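Domain of Unknown Function with a Cystatin-Like Fold (Nostoc punctiforme, PDB 2RGQ) is of unknown function but adopts a cystatin-like fold of the SnoaL-like family (NTF2 clan), whose cone-shaped domains often enclose a ligand pocket. Local coordinates at residues Ser104-Gln110 and Leu122-Asp128; Ala16-Glu20 and Tyr31-Phe35. Residue numbers count along the deposited sequence, not the author numbering.

Contact 1: Ser104-Gln110 and Leu122-Asp128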
ATOM      1  N   SER B 104     -11.552   2.664   8.904  1.00 11.08           N
ATOM      2  CA  SER B 104     -10.277   3.269   8.528  1.00 11.49           C
ATOM      3  C   SER B 104      -9.703   4.037   9.698  1.00 10.18           C
ATOM      4  O   SER B 104     -10.403   4.345  10.647  1.00 10.96           O
ATOM      5  CB  SER B 104     -10.410   4.191   7.307  1.00 13.81           C
ATOM      6  OG  SER B 104     -11.297   5.303   7.506  1.00 13.90           O
ATOM      7  N   ALA B 105      -8.434   4.382   9.608  1.00 10.01           N
ATOM      8  CA  ALA B 105      -7.777   5.104  10.674  1.00  8.45           C
ATOM      9  C   ALA B 105      -6.507   5.748  10.211  1.00  9.80           C
ATOM     10  O   ALA B 105      -5.944   5.356   9.174  1.00 10.07           O
ATOM     11  CB  ALA B 105      -7.474   4.170  11.864  1.00 10.87           C
ATOM     12  N   PHE B 106      -6.110   6.768  10.959  1.00 10.03           N
ATOM     13  CA  PHE B 106      -4.820   7.396  10.782  1.00 10.79           C
ATOM     14  C   PHE B 106      -3.979   6.771  11.912  1.00 10.97           C
ATOM     15  O   PHE B 106      -4.462   6.644  13.005  1.00 11.89           O
ATOM     16  CB  PHE B 106      -4.916   8.899  10.916  1.00 14.57           C
ATOM     17  CG  PHE B 106      -3.585   9.577  10.967  1.00 17.10           C
ATOM     18  CD1 PHE B 106      -2.865   9.772   9.820  1.00 20.34           C
ATOM     19  CD2 PHE B 106      -3.048   9.996  12.183  1.00 20.19           C
ATOM     20  CE1 PHE B 106      -1.619  10.395   9.865  1.00 21.57           C
ATOM     21  CE2 PHE B 106      -1.784  10.604  12.220  1.00 22.13           C
ATOM     22  CZ  PHE B 106      -1.093  10.803  11.039  1.00 20.96           C
ATOM     23  N   VAL B 107      -2.755   6.377  11.616  1.00 10.94           N
ATOM     24  CA  VAL B 107      -1.890   5.713  12.581  1.00 11.43           C
ATOM     25  C   VAL B 107      -0.571   6.440  12.745  1.00 13.94           C
ATOM     26  O   VAL B 107       0.099   6.748  11.766  1.00 12.79           O
ATOM     27  CB  VAL B 107      -1.655   4.226  12.175  1.00 12.79           C
ATOM     28  CG1 VAL B 107      -0.827   3.483  13.218  1.00 14.98           C
ATOM     29  CG2 VAL B 107      -2.961   3.495  11.981  1.00 13.14           C
ATOM     30  N   LYS B 108      -0.175   6.688  14.013  1.00 12.43           N
ATOM     31  CA  LYS B 108       1.102   7.305  14.303  1.00 14.83           C
ATOM     32  C   LYS B 108       1.923   6.319  15.146  1.00 13.12           C
ATOM     33  O   LYS B 108       1.471   5.903  16.205  1.00 12.76           O
ATOM     34  CB  LYS B 108       0.945   8.624  15.058  1.00 18.46           C
ATOM     35  CG  LYS B 108       2.265   9.379  15.123  1.00 23.50           C
ATOM     36  CD  LYS B 108       2.307  10.515  16.161  1.00 25.12           C
ATOM     37  CE  LYS B 108       3.783  10.763  16.550  1.00 27.64           C
ATOM     38  NZ  LYS B 108       4.414   9.550  17.230  1.00 27.14           N
ATOM     39  N   ASP B 109       3.124   5.999  14.682  1.00 13.24           N
ATOM     40  CA  ASP B 109       4.027   5.041  15.354  1.00 14.92           C
ATOM     41  C   ASP B 109       5.330   5.684  15.786  1.00 15.04           C
ATOM     42  O   ASP B 109       5.897   6.491  15.062  1.00 16.96           O
ATOM     43  CB  ASP B 109       4.355   3.856  14.433  1.00 15.42           C
ATOM     44  CG  ASP B 109       3.137   3.032  14.076  1.00 19.24           C
ATOM     45  OD1 ASP B 109       2.455   2.616  15.037  1.00 19.98           O
ATOM     46  OD2 ASP B 109       2.905   2.731  12.863  1.00 22.62           O
ATOM     47  N   GLN B 110       5.754   5.415  17.020  1.00 14.10           N
ATOM     48  CA  GLN B 110       7.093   5.779  17.470  1.00 14.45           C
ATOM     49  C   GLN B 110       7.801   4.429  17.488  1.00 11.92           C
ATOM     50  O   GLN B 110       7.281   3.455  18.112  1.00 11.70           O
ATOM     51  CB  GLN B 110       7.089   6.369  18.864  1.00 16.78           C
ATOM     52  CG  GLN B 110       6.318   7.658  19.009  1.00 20.73           C
ATOM     53  CD  GLN B 110       6.286   8.143  20.439  1.00 24.43           C
ATOM     54  OE1 GLN B 110       6.853   7.512  21.341  1.00 27.65           O
ATOM     55  NE2 GLN B 110       5.615   9.275  20.667  1.00 27.48           N
ATOM     56  N   LEU B 122       5.336   2.945  20.562  1.00 11.02           N
ATOM     57  CA  LEU B 122       3.999   3.426  20.747  1.00 11.77           C
ATOM     58  C   LEU B 122       3.294   3.511  19.442  1.00 10.83           C
ATOM     59  O   LEU B 122       3.714   4.245  18.552  1.00 11.12           O
ATOM     60  CB  LEU B 122       3.979   4.816  21.390  1.00 12.35           C
ATOM     61  CG  LEU B 122       2.604   5.471  21.558  1.00 14.42           C
ATOM     62  CD1 LEU B 122       1.667   4.607  22.393  1.00 12.95           C
ATOM     63  CD2 LEU B 122       2.787   6.798  22.218  1.00 14.65           C
ATOM     64  N   ARG B 123       2.203   2.770  19.324  1.00 10.40           N
ATOM     65  CA  ARG B 123       1.327   2.857  18.158  1.00 10.37           C
ATOM     66  C   ARG B 123       0.018   3.477  18.621  1.00 12.55           C
ATOM     67  O   ARG B 123      -0.628   2.954  19.542  1.00 12.49           O
ATOM     68  CB  ARG B 123       1.134   1.484  17.508  1.00 11.42           C
ATOM     69  CG  ARG B 123      -0.028   1.489  16.521  1.00 14.88           C
ATOM     70  CD  ARG B 123      -0.091   0.267  15.680  1.00 17.45           C
ATOM     71  NE  ARG B 123       0.743   0.481  14.501  1.00 18.50           N
ATOM     72  CZ  ARG B 123       0.481   0.003  13.290  1.00 20.55           C
ATOM     73  NH1 ARG B 123      -0.551  -0.784  13.034  1.00 22.71           N
ATOM     74  NH2 ARG B 123       1.283   0.326  12.299  1.00 22.24           N
ATOM     75  N   GLN B 124      -0.353   4.602  17.990  1.00 13.70           N
ATOM     76  CA  GLN B 124      -1.589   5.333  18.262  1.00 11.94           C
ATOM     77  C   GLN B 124      -2.462   5.271  17.025  1.00 13.23           C
ATOM     78  O   GLN B 124      -2.049   5.720  15.945  1.00 13.34           O
ATOM     79  CB  GLN B 124      -1.305   6.784  18.630  1.00 12.88           C
ATOM     80  CG  GLN B 124      -0.691   6.900  20.029  1.00 11.67           C
ATOM     81  CD  GLN B 124      -0.266   8.298  20.354  1.00 13.71           C
ATOM     82  OE1 GLN B 124       0.541   8.851  19.636  1.00 16.70           O
ATOM     83  NE2 GLN B 124      -0.714   8.835  21.473  1.00 12.60           N
ATOM     84  N   ILE B 125      -3.625   4.656  17.173  1.00 12.62           N
ATOM     85  CA  ILE B 125      -4.609   4.489  16.102  1.00 11.95           C
ATOM     86  C   ILE B 125      -5.749   5.479  16.345  1.00 13.93           C
ATOM     87  O   ILE B 125      -6.363   5.464  17.414  1.00 13.13           O
ATOM     88  CB  ILE B 125      -5.135   3.034  16.051  1.00 12.40           C
ATOM     89  CG1 ILE B 125      -3.968   2.047  15.891  1.00 13.72           C
ATOM     90  CG2 ILE B 125      -6.150   2.893  14.908  1.00 11.93           C
ATOM     91  CD1 ILE B 125      -4.304   0.613  15.779  1.00 15.73           C
ATOM     92  N   GLU B 126      -6.017   6.337  15.357  1.00 14.65           N
ATOM     93  CA  GLU B 126      -7.043   7.372  15.423  1.00 15.11           C
ATOM     94  C   GLU B 126      -8.096   6.937  14.435  1.00 12.47           C
ATOM     95  O   GLU B 126      -7.976   7.199  13.241  1.00 12.06           O
ATOM     96  CB  GLU B 126      -6.425   8.735  15.084  1.00 18.28           C
ATOM     97  CG  GLU B 126      -5.310   9.106  16.060  1.00 22.83           C
ATOM     98  CD  GLU B 126      -4.708  10.500  15.841  1.00 27.31           C
ATOM     99  OE1 GLU B 126      -4.984  11.155  14.800  1.00 31.82           O
ATOM    100  OE2 GLU B 126      -3.932  10.949  16.733  1.00 31.22           O
ATOM    101  N   VAL B 127      -9.093   6.215  14.951  1.00 13.24           N
ATOM    102  CA  VAL B 127     -10.142   5.624  14.138  0.50 11.95           C
ATOM    103  C   VAL B 127     -11.092   6.659  13.532  1.00 12.79           C
ATOM    104  O   VAL B 127     -11.560   7.591  14.251  1.00 13.70           O
ATOM    105  CB  VAL B 127     -10.925   4.555  14.992  0.50 11.51           C
ATOM    106  CG1 VAL B 127     -12.180   4.079  14.280  0.50 10.67           C
ATOM    107  CG2 VAL B 127      -9.998   3.374  15.340  0.50  8.29           C
ATOM    108  N   ASP B 128     -11.403   6.488  12.246  1.00 11.02           N
ATOM    109  CA  ASP B 128     -12.367   7.330  11.561  1.00 12.83           C
ATOM    110  C   ASP B 128     -13.799   7.040  12.072  1.00 13.96           C
ATOM    111  O   ASP B 128     -14.088   5.923  12.468  1.00 12.33           O
ATOM    112  CB  ASP B 128     -12.221   7.183  10.039  1.00 13.62           C
ATOM    113  CG  ASP B 128     -10.934   7.812   9.536  1.00 15.31           C
ATOM    114  OD1 ASP B 128     -10.533   8.857  10.106  1.00 16.40           O
ATOM    115  OD2 ASP B 128     -10.347   7.302   8.545  1.00 14.18           O
TER
HETATM  116  O   HOH W   1     -13.552   3.666  10.843  1.00 12.06           O
HETATM  117  O   HOH W   2       2.781   7.532  18.265  1.00 17.29           O
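Ser104 starts the pairing at the end of strand 117-127: its O accepts from Asp128 N at 2.9 Å, and its OG donates a very short bond of 2.4 Å to Asp128 OD2. Water 1 joins Ser104 N to Asp128 O. Asp128 also forms a salt bridge with Arg70 of the second subunit, so this end of the hairpin borders an interface. Ala105 lies opposite Val127 in a non-hydrogen-bonded pair, and its CB packs 3.6 Å from Ile125 CG2. Phe106 and Glu126 bond both ways, Phe106 N to Glu126 O at 3.0 Å and Glu126 N to Phe106 O at 2.8 Å. Val107, across from Ile125, sets CG1 over one face of the Arg123 guanidinium. Lys108 and Gln124 repeat the pair of hydrogen bonds, Lys108 N to Gln124 O and Gln124 N to Lys108 O, each 2.9 Å. On the face carrying Val107, Asp109 receives Arg123 in a two-pronged salt bridge, with NE 2.8 Å from OD1 and NH2 3.0 Å from OD2. Gln110 N then reaches Leu122 O at 2.8 Å, and Leu122 N returns to Gln110 O at 3.2 Å. Hydrogen-bonded and non-hydrogen-bonded pairs thus alternate without a break, the regular register of an antiparallel beta hairpin, here two adjacent central strands of the curved sheet of a cystatin-like, NTF2-type fold.

Contact 2: Ala16-Glu20 and Tyr31-Phe35; sequences AARFE and YLATF
This is a buried side-chain contact between helix 6-25 and segment 31-35, where the short helix 28-32 gives way to a type I beta turn, in the helical part of the cystatin-like (NTF2-type) fold. Residues 16-20 are helical, with Glu20 N bonded to Ala16 O at 2.9 Å; the turn, from Leu32 to Phe35, leads into extended Phe35. Backbones come closest at Phe19 and Tyr31, CA to CA 5.2 Å. Both aromatics have chi1 t, and their rings meet obliquely, centroids 4.9 Å apart and planes at 49°, with Tyr31 CE1 over a face of Phe19, 3.4 Å from its CE2. Phe35, chi1 m, brings CZ to the edge of Phe19, 3.7 Å from CE2. Leu41 of strand 39-43 touches all three rings, as expected of a core where helices pack on the sheet. Nearer the surface, Arg18 CB lies 3.6 Å from Thr34 CG2, and water 3 links Arg18 NH1 to Ala33 O. Thr34, chi1 p, turns OG1 back to bond Tyr31 O at 2.8 Å.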
ATOM      1  N   ALA B  16       4.415  -2.488  10.663  1.00 12.88           N
ATOM      2  CA  ALA B  16       2.977  -2.291  10.399  1.00 12.62           C
ATOM      3  C   ALA B  16       2.384  -3.523   9.695  1.00 12.95           C
ATOM      4  O   ALA B  16       1.358  -4.043  10.114  1.00 12.01           O
ATOM      5  CB  ALA B  16       2.754  -1.065   9.569  1.00 14.36           C
ATOM      6  N   ALA B  17       3.056  -3.984   8.644  1.00 11.58           N
ATOM      7  CA  ALA B  17       2.627  -5.160   7.886  1.00 11.07           C
ATOM      8  C   ALA B  17       2.568  -6.403   8.767  1.00 10.21           C
ATOM      9  O   ALA B  17       1.549  -7.113   8.768  1.00 12.01           O
ATOM     10  CB  ALA B  17       3.532  -5.379   6.638  1.00  9.77           C
ATOM     11  N   ARG B  18       3.565  -6.589   9.639  1.00 10.08           N
ATOM     12  CA  ARG B  18       3.579  -7.719  10.595  1.00 10.73           C
ATOM     13  C   ARG B  18       2.454  -7.629  11.648  1.00 11.96           C
ATOM     14  O   ARG B  18       1.769  -8.625  11.889  1.00 10.80           O
ATOM     15  CB  ARG B  18       4.952  -7.826  11.269  1.00 12.65           C
ATOM     16  CG  ARG B  18       6.026  -8.359  10.352  1.00 14.41           C
ATOM     17  CD  ARG B  18       7.404  -8.066  10.941  1.00 17.94           C
ATOM     18  NE  ARG B  18       7.611  -8.721  12.236  1.00 18.86           N
ATOM     19  CZ  ARG B  18       8.447  -8.287  13.191  1.00 21.66           C
ATOM     20  NH1 ARG B  18       9.148  -7.185  13.041  1.00 20.55           N
ATOM     21  NH2 ARG B  18       8.581  -8.974  14.316  1.00 22.39           N
ATOM     22  N   PHE B  19       2.245  -6.438  12.224  1.00 12.84           N
ATOM     23  CA  PHE B  19       1.146  -6.160  13.150  1.00 11.91           C
ATOM     24  C   PHE B  19      -0.183  -6.534  12.528  1.00 12.51           C
ATOM     25  O   PHE B  19      -0.979  -7.286  13.138  1.00 10.37           O
ATOM     26  CB  PHE B  19       1.160  -4.650  13.505  1.00 11.85           C
ATOM     27  CG  PHE B  19       0.077  -4.195  14.460  1.00 13.42           C
ATOM     28  CD1 PHE B  19      -1.224  -3.994  14.020  1.00 13.50           C
ATOM     29  CD2 PHE B  19       0.381  -3.786  15.742  1.00 13.04           C
ATOM     30  CE1 PHE B  19      -2.225  -3.530  14.851  1.00 13.90           C
ATOM     31  CE2 PHE B  19      -0.666  -3.291  16.597  1.00 13.58           C
ATOM     32  CZ  PHE B  19      -1.920  -3.155  16.148  1.00 13.13           C
ATOM     33  N   GLU B  20      -0.436  -5.995  11.339  1.00 10.91           N
ATOM     34  CA  GLU B  20      -1.730  -6.206  10.680  1.00 12.94           C
ATOM     35  C   GLU B  20      -1.983  -7.658  10.260  1.00 12.41           C
ATOM     36  O   GLU B  20      -3.054  -8.217  10.521  1.00 10.75           O
ATOM     37  CB  GLU B  20      -1.924  -5.251   9.488  1.00 15.87           C
ATOM     38  CG  GLU B  20      -1.943  -3.724   9.841  1.00 17.77           C
ATOM     39  CD  GLU B  20      -2.833  -3.347  11.021  1.00 22.62           C
ATOM     40  OE1 GLU B  20      -3.737  -4.119  11.441  1.00 26.73           O
ATOM     41  OE2 GLU B  20      -2.635  -2.223  11.570  1.00 26.59           O
ATOM     42  N   TYR B  31       2.402 -11.089  16.443  1.00 10.29           N
ATOM     43  CA  TYR B  31       1.906  -9.779  16.809  1.00 10.61           C
ATOM     44  C   TYR B  31       2.787  -9.157  17.901  1.00 10.59           C
ATOM     45  O   TYR B  31       3.295  -8.008  17.739  1.00  9.42           O
ATOM     46  CB  TYR B  31       0.461  -9.875  17.287  1.00 11.11           C
ATOM     47  CG  TYR B  31      -0.139  -8.585  17.843  1.00 10.76           C
ATOM     48  CD1 TYR B  31      -0.739  -7.646  17.000  1.00 12.27           C
ATOM     49  CD2 TYR B  31      -0.162  -8.345  19.231  1.00 10.85           C
ATOM     50  CE1 TYR B  31      -1.347  -6.508  17.495  1.00 11.20           C
ATOM     51  CE2 TYR B  31      -0.742  -7.200  19.749  1.00 11.49           C
ATOM     52  CZ  TYR B  31      -1.350  -6.267  18.870  1.00 13.14           C
ATOM     53  OH  TYR B  31      -1.963  -5.106  19.313  1.00 12.65           O
ATOM     54  N   LEU B  32       3.012  -9.920  18.961  1.00 10.18           N
ATOM     55  CA  LEU B  32       3.772  -9.423  20.112  1.00 10.69           C
ATOM     56  C   LEU B  32       5.215  -9.089  19.780  1.00 11.56           C
ATOM     57  O   LEU B  32       5.754  -8.157  20.321  1.00 11.40           O
ATOM     58  CB  LEU B  32       3.692 -10.413  21.292  1.00 11.57           C
ATOM     59  CG  LEU B  32       2.330 -10.502  21.981  1.00  9.65           C
ATOM     60  CD1 LEU B  32       2.326 -11.750  22.950  1.00 10.66           C
ATOM     61  CD2 LEU B  32       1.903  -9.154  22.672  1.00 12.39           C
ATOM     62  N   ALA B  33       5.790  -9.829  18.834  1.00 11.35           N
ATOM     63  CA  ALA B  33       7.176  -9.625  18.367  1.00 11.13           C
ATOM     64  C   ALA B  33       7.457  -8.246  17.768  1.00 11.03           C
ATOM     65  O   ALA B  33       8.625  -7.807  17.681  1.00 12.19           O
ATOM     66  CB  ALA B  33       7.480 -10.685  17.334  1.00 13.23           C
ATOM     67  N   THR B  34       6.406  -7.609  17.245  1.00 11.73           N
ATOM     68  CA  THR B  34       6.521  -6.253  16.669  1.00 12.26           C
ATOM     69  C   THR B  34       6.711  -5.167  17.736  1.00 11.58           C
ATOM     70  O   THR B  34       7.181  -4.083  17.411  1.00 10.61           O
ATOM     71  CB  THR B  34       5.282  -5.870  15.797  1.00 12.16           C
ATOM     72  OG1 THR B  34       4.133  -5.631  16.628  1.00 10.77           O
ATOM     73  CG2 THR B  34       5.009  -6.949  14.737  1.00 11.78           C
ATOM     74  N   PHE B  35       6.387  -5.459  18.990  1.00  9.88           N
ATOM     75  CA  PHE B  35       6.488  -4.503  20.067  1.00  9.14           C
ATOM     76  C   PHE B  35       7.740  -4.666  20.899  1.00  9.36           C
ATOM     77  O   PHE B  35       8.178  -5.789  21.190  1.00  9.28           O
ATOM     78  CB  PHE B  35       5.304  -4.611  21.040  1.00  9.86           C
ATOM     79  CG  PHE B  35       4.029  -4.051  20.508  1.00 10.68           C
ATOM     80  CD1 PHE B  35       3.721  -2.714  20.688  1.00 11.72           C
ATOM     81  CD2 PHE B  35       3.129  -4.872  19.821  1.00 12.13           C
ATOM     82  CE1 PHE B  35       2.560  -2.194  20.189  1.00 11.33           C
ATOM     83  CE2 PHE B  35       1.958  -4.339  19.296  1.00 12.02           C
ATOM     84  CZ  PHE B  35       1.679  -2.998  19.494  1.00 10.49           C
TER
HETATM   85  O   HOH W   3      10.121  -6.362  15.806  1.00 16.11           O

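From the N terminus, helix 6-25 supplies the first half of contact 2, which closes over a ten-residue connection when the chain returns at 31-35. Much later, contact 1 closes the hairpin of strands 101-114 and 117-127, so the two loops follow in series and neither nests in the other. They nevertheless touch in space, with centres about 14 Å apart. Arg123 is the joint: besides its place in the hairpin, it forms a salt bridge with Glu20, NH1 to OE2 at 2.9 Å, and a cation-pi contact with Phe19, while NH2 packs 3.4 Å from Ala16 CB. Arg123 thus ties helix 6-25 to the sheet, while contact 2 ties the same helix to the turn at 31-35.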